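Local coordinates for protein SaTIE-TED (Staphylococcus aureus, PDB 6FX6) that forms the thioester domain of an LPXTG-anchored surface protein and is of unproven function, though it probably serves covalent attachment to partner molecules, at residues D14-I20 and T31-W35; R34-F38 and Y97-M102. All coordinates share one frame; numbering follows the deposited sequence.

Contact 1: D14-I20 and T31-W35; sequences DKGINWI and TMDRW. With ZN (zinc ion), chain B; ZN (zinc ion), chain C.
W19 and W35 meet at nearly a right angle: the six-membered ring of W35 turns an edge to the face of the five-membered ring of W19, in an offset T-shaped pair with planes 84° apart and centroids 5.8 Å apart. The W35 edge also reaches the neck of its partner, with CE3 3.7 Å from W19 CB. I20 places CG1 between its backbone N and carbonyl carbon (chi1 52°), which carries CD1 to 3.6 Å from W35 CH2, while the selenomethionine M32 bends at its far end and lays CE over the centre of a W35 face. Two backbone bonds tie the end of 14-20, which follows strand 5-13 and leads into strand 20-24, to the start of strand 30-40 in the antiparallel sheet: M32 N gives a nearly straight bond (171°) to I20 O at 3.1 Å, and W19 N reaches M32 O at 2.7 Å. Further out, N18 rests its amide on T31, OD1 to CG2 3.4 Å, and water 2 links that same OD1 to D33 OD2. D14 OD1 takes the N-H of G16 in an Asx turn; its OD2 binds one zinc ion at 2.0 Å, and D33 OD1 binds the second. Water 1, between K15 N, I17 N and D33 O, joins the turn to the backbone of D33. Buried indoles thus lie beside two more exposed aspartates, each with its own zinc ion, which probably offsets its negative charge.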
# COMPACT_ATOMS: atom_id res chain seq x y z
N ASP A 14 -25.00 -3.47 -0.72
CA ASP A 14 -26.28 -2.83 -0.96
C ASP A 14 -27.06 -2.79 0.35
O ASP A 14 -27.43 -3.83 0.89
CB ASP A 14 -27.07 -3.59 -2.04
CG ASP A 14 -28.36 -2.89 -2.45
OD1 ASP A 14 -28.55 -1.70 -2.14
OD2 ASP A 14 -29.21 -3.54 -3.10
N LYS A 15 -27.29 -1.58 0.86
CA LYS A 15 -28.06 -1.38 2.08
C LYS A 15 -29.26 -0.45 1.85
O LYS A 15 -29.79 0.13 2.79
CB LYS A 15 -27.13 -0.86 3.19
CG LYS A 15 -26.07 -1.88 3.58
CD LYS A 15 -25.09 -1.36 4.62
CE LYS A 15 -23.92 -2.33 4.79
NZ LYS A 15 -22.85 -1.78 5.67
N GLY A 16 -29.71 -0.35 0.59
CA GLY A 16 -30.80 0.55 0.22
C GLY A 16 -30.49 2.02 0.44
O GLY A 16 -31.41 2.83 0.60
N ILE A 17 -29.20 2.36 0.45
CA ILE A 17 -28.70 3.69 0.79
C ILE A 17 -28.06 4.27 -0.46
O ILE A 17 -27.31 3.57 -1.14
CB ILE A 17 -27.60 3.60 1.88
CG1 ILE A 17 -28.17 3.11 3.20
CG2 ILE A 17 -26.91 4.95 2.10
CD1 ILE A 17 -27.14 2.49 4.13
N ASN A 18 -28.34 5.54 -0.75
CA ASN A 18 -27.54 6.31 -1.70
C ASN A 18 -26.21 6.60 -1.02
O ASN A 18 -26.16 7.37 -0.07
CB ASN A 18 -28.23 7.62 -2.09
CG ASN A 18 -29.48 7.41 -2.92
OD1 ASN A 18 -29.68 6.36 -3.53
ND2 ASN A 18 -30.34 8.42 -2.96
N TRP A 19 -25.15 5.95 -1.48
CA TRP A 19 -23.83 6.08 -0.87
C TRP A 19 -23.23 7.46 -1.14
O TRP A 19 -22.76 8.13 -0.22
CB TRP A 19 -22.88 4.99 -1.36
CG TRP A 19 -23.25 3.61 -0.90
CD1 TRP A 19 -23.75 2.59 -1.65
CD2 TRP A 19 -23.13 3.11 0.43
NE1 TRP A 19 -23.95 1.48 -0.87
CE2 TRP A 19 -23.58 1.77 0.42
CE3 TRP A 19 -22.70 3.66 1.64
CZ2 TRP A 19 -23.60 0.97 1.58
CZ3 TRP A 19 -22.71 2.86 2.79
CH2 TRP A 19 -23.16 1.54 2.75
N ILE A 20 -23.23 7.85 -2.42
CA ILE A 20 -22.77 9.17 -2.85
C ILE A 20 -23.54 9.67 -4.07
O ILE A 20 -24.13 8.88 -4.82
CB ILE A 20 -21.27 9.19 -3.22
CG1 ILE A 20 -20.94 8.08 -4.23
CG2 ILE A 20 -20.41 9.06 -1.98
CD1 ILE A 20 -19.52 8.10 -4.74
N THR A 31 -25.87 8.83 -9.05
CA THR A 31 -26.25 8.32 -7.74
C THR A 31 -25.82 6.86 -7.61
O THR A 31 -26.27 6.01 -8.37
CB THR A 31 -27.77 8.41 -7.52
OG1 THR A 31 -28.18 9.77 -7.67
CG2 THR A 31 -28.17 7.91 -6.13
N MSE A 32 -24.95 6.57 -6.65
CA MSE A 32 -24.51 5.20 -6.39
C MSE A 32 -25.25 4.67 -5.20
O MSE A 32 -24.93 5.00 -4.05
CB MSE A 32 -22.99 5.16 -6.22
CG MSE A 32 -22.41 4.21 -7.26
SE MSE A 32 -20.47 4.16 -7.03
CE MSE A 32 -20.17 2.22 -7.06
N ASP A 33 -26.28 3.86 -5.47
CA ASP A 33 -27.10 3.23 -4.43
C ASP A 33 -26.70 1.77 -4.15
O ASP A 33 -27.42 1.03 -3.47
CB ASP A 33 -28.59 3.37 -4.74
CG ASP A 33 -29.02 2.64 -6.01
OD1 ASP A 33 -28.18 2.23 -6.82
OD2 ASP A 33 -30.24 2.50 -6.20
N ARG A 34 -25.55 1.35 -4.67
CA ARG A 34 -24.88 0.12 -4.27
C ARG A 34 -23.40 0.26 -4.61
O ARG A 34 -23.01 1.21 -5.30
CB ARG A 34 -25.48 -1.10 -4.99
CG ARG A 34 -25.46 -0.99 -6.50
CD ARG A 34 -25.55 -2.34 -7.20
NE ARG A 34 -25.17 -2.22 -8.61
CZ ARG A 34 -25.38 -3.13 -9.57
NH1 ARG A 34 -24.96 -2.88 -10.81
NH2 ARG A 34 -26.01 -4.28 -9.30
N TRP A 35 -22.60 -0.69 -4.15
CA TRP A 35 -21.16 -0.61 -4.34
C TRP A 35 -20.56 -1.97 -4.67
O TRP A 35 -20.83 -2.96 -3.99
CB TRP A 35 -20.48 -0.01 -3.10
CG TRP A 35 -19.30 0.79 -3.45
CD1 TRP A 35 -18.09 0.32 -3.86
CD2 TRP A 35 -19.20 2.22 -3.46
NE1 TRP A 35 -17.24 1.36 -4.12
CE2 TRP A 35 -17.90 2.54 -3.88
CE3 TRP A 35 -20.09 3.26 -3.15
CZ2 TRP A 35 -17.45 3.86 -4.00
CZ3 TRP A 35 -19.64 4.57 -3.26
CH2 TRP A 35 -18.34 4.86 -3.68
ZN ZN B . -28.87 -5.44 -3.61
ZN ZN C . -28.63 1.06 -8.34
O HOH W 1 -26.80 0.89 -0.85
O HOH W 2 -31.58 5.04 -5.21
O HOH W 3 -27.24 -5.54 -5.00
O HOH W 4 -26.78 0.29 -9.23

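Contact 2: R34-F38 and Y97-M102; sequences RWAKF and YIATQM
Y97 and K37 both send CG away from the backbone N (chi1 179° and -171°), which stretches the tyrosine from its helix toward the strand and lays the lysine chain across its ring. This is helix-on-sheet packing within the thioester domain: helix 97-102 crosses strand 35-38 at 90°, the axes 9.8 Å apart. K37 CG sits over the centre of the Y97 ring, 3.6 Å from its centroid, a CH-pi contact; the extended lysine continues past the ring, and NZ bonds to the hydroxyls of Y86 and Y39. At the far end of that ring, Y97 OH accepts a hydrogen bond from F38 N at 3.2 Å and bonds to A45 O on the adjoining strand, so one hydroxyl bridges two strands. I98 covers a face of W35 with CG2, 3.7 Å from the six-membered centroid. Q101 CG meets the indole at its edge, 3.7 Å from NE1. M102 CG packs 3.6 Å from W35 CH2, and its SE makes an oblique Met-aromatic contact with the same ring, 5.0 Å from the centroid of the six-membered ring. Beyond the bend in its chain, Q101 OE1 accepts from C47 N, joining the helix to strand 43-47. The buried polar groups in between share water 5, which donates to Q101 OE1 and to A36 O, the latter at 2.6 Å, and takes a weak bond from W35 NE1.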
# COMPACT_ATOMS: atom_id res chain seq x y z
N ARG A 34 -25.55 1.35 -4.67
CA ARG A 34 -24.88 0.12 -4.27
C ARG A 34 -23.40 0.26 -4.61
O ARG A 34 -23.01 1.21 -5.30
CB ARG A 34 -25.48 -1.10 -4.99
CG ARG A 34 -25.46 -0.99 -6.50
CD ARG A 34 -25.55 -2.34 -7.20
NE ARG A 34 -25.17 -2.22 -8.61
CZ ARG A 34 -25.38 -3.13 -9.57
NH1 ARG A 34 -24.96 -2.88 -10.81
NH2 ARG A 34 -26.01 -4.28 -9.30
N TRP A 35 -22.60 -0.69 -4.15
CA TRP A 35 -21.16 -0.61 -4.34
C TRP A 35 -20.56 -1.97 -4.67
O TRP A 35 -20.83 -2.96 -3.99
CB TRP A 35 -20.48 -0.01 -3.10
CG TRP A 35 -19.30 0.79 -3.45
CD1 TRP A 35 -18.09 0.32 -3.86
CD2 TRP A 35 -19.20 2.22 -3.46
NE1 TRP A 35 -17.24 1.36 -4.12
CE2 TRP A 35 -17.90 2.54 -3.88
CE3 TRP A 35 -20.09 3.26 -3.15
CZ2 TRP A 35 -17.45 3.86 -4.00
CZ3 TRP A 35 -19.64 4.57 -3.26
CH2 TRP A 35 -18.34 4.86 -3.68
N ALA A 36 -19.75 -1.99 -5.73
CA ALA A 36 -19.06 -3.20 -6.16
C ALA A 36 -17.75 -3.30 -5.40
O ALA A 36 -16.90 -2.41 -5.51
CB ALA A 36 -18.80 -3.15 -7.66
N LYS A 37 -17.60 -4.36 -4.61
CA LYS A 37 -16.32 -4.70 -4.01
C LYS A 37 -15.68 -5.71 -4.94
O LYS A 37 -16.07 -6.88 -4.97
CB LYS A 37 -16.51 -5.27 -2.61
CG LYS A 37 -15.21 -5.46 -1.84
CD LYS A 37 -15.46 -6.18 -0.53
CE LYS A 37 -14.19 -6.27 0.30
NZ LYS A 37 -14.40 -7.10 1.52
N PHE A 38 -14.68 -5.26 -5.69
CA PHE A 38 -14.06 -6.07 -6.74
C PHE A 38 -13.02 -7.04 -6.20
O PHE A 38 -12.23 -6.70 -5.32
CB PHE A 38 -13.39 -5.17 -7.78
CG PHE A 38 -14.34 -4.24 -8.49
CD1 PHE A 38 -15.25 -4.72 -9.42
CD2 PHE A 38 -14.30 -2.86 -8.25
CE1 PHE A 38 -16.11 -3.86 -10.09
CE2 PHE A 38 -15.16 -1.99 -8.90
CZ PHE A 38 -16.07 -2.49 -9.83
N TYR A 97 -13.67 -0.22 2.78
CA TYR A 97 -13.47 -0.48 1.36
C TYR A 97 -13.98 0.68 0.51
O TYR A 97 -13.30 1.13 -0.41
CB TYR A 97 -14.15 -1.78 0.89
CG TYR A 97 -13.94 -2.01 -0.58
CD1 TYR A 97 -12.82 -2.69 -1.05
CD2 TYR A 97 -14.83 -1.50 -1.51
CE1 TYR A 97 -12.61 -2.87 -2.41
CE2 TYR A 97 -14.63 -1.67 -2.87
CZ TYR A 97 -13.53 -2.35 -3.32
OH TYR A 97 -13.36 -2.52 -4.67
N ILE A 98 -15.20 1.13 0.80
CA ILE A 98 -15.82 2.23 0.07
C ILE A 98 -15.00 3.51 0.23
O ILE A 98 -14.73 4.20 -0.76
CB ILE A 98 -17.28 2.47 0.51
CG1 ILE A 98 -18.16 1.34 -0.00
CG2 ILE A 98 -17.82 3.80 -0.01
CD1 ILE A 98 -19.56 1.31 0.58
N ALA A 99 -14.60 3.81 1.46
CA ALA A 99 -13.78 5.00 1.75
C ALA A 99 -12.46 4.96 0.98
O ALA A 99 -12.04 5.96 0.40
CB ALA A 99 -13.51 5.13 3.24
N THR A 100 -11.83 3.78 0.95
CA THR A 100 -10.59 3.60 0.21
C THR A 100 -10.80 3.81 -1.29
O THR A 100 -10.04 4.54 -1.92
CB THR A 100 -9.98 2.21 0.50
OG1 THR A 100 -9.77 2.08 1.91
CG2 THR A 100 -8.66 2.03 -0.21
N GLN A 101 -11.84 3.19 -1.84
CA GLN A 101 -12.21 3.40 -3.25
C GLN A 101 -12.48 4.87 -3.54
O GLN A 101 -12.05 5.38 -4.57
CB GLN A 101 -13.46 2.58 -3.62
CG GLN A 101 -13.96 2.75 -5.06
CD GLN A 101 -12.99 2.22 -6.09
OE1 GLN A 101 -13.09 1.06 -6.50
NE2 GLN A 101 -12.04 3.06 -6.51
N MSE A 102 -13.19 5.53 -2.63
CA MSE A 102 -13.52 6.95 -2.79
C MSE A 102 -12.30 7.85 -2.75
O MSE A 102 -12.26 8.85 -3.47
CB MSE A 102 -14.53 7.41 -1.73
CG MSE A 102 -15.96 7.14 -2.19
SE MSE A 102 -17.16 7.35 -0.65
CE MSE A 102 -17.06 9.31 -0.47
O HOH W 5 -15.63 -0.17 -5.99

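From the N terminus, the chain leaves strand 5-13, passes through 14-20 and strands 20-24 and 27-28, and returns at 31-35, where contact 1 closes a short excursion of ten residues. Contact 2 starts on the last residues of that same segment: R34 and W35 belong to both. It closes a longer loop, through strands 43-47 and 59-64 and helix 72-87, at helix 94-107. The two loops follow one another, neither nesting nor crossing. Strand 30-40 is their common element, tying the zinc-bearing outer end of the sheet to the helix. The contacts also touch directly, I20 CG2 lying 3.7 Å from M102 CE.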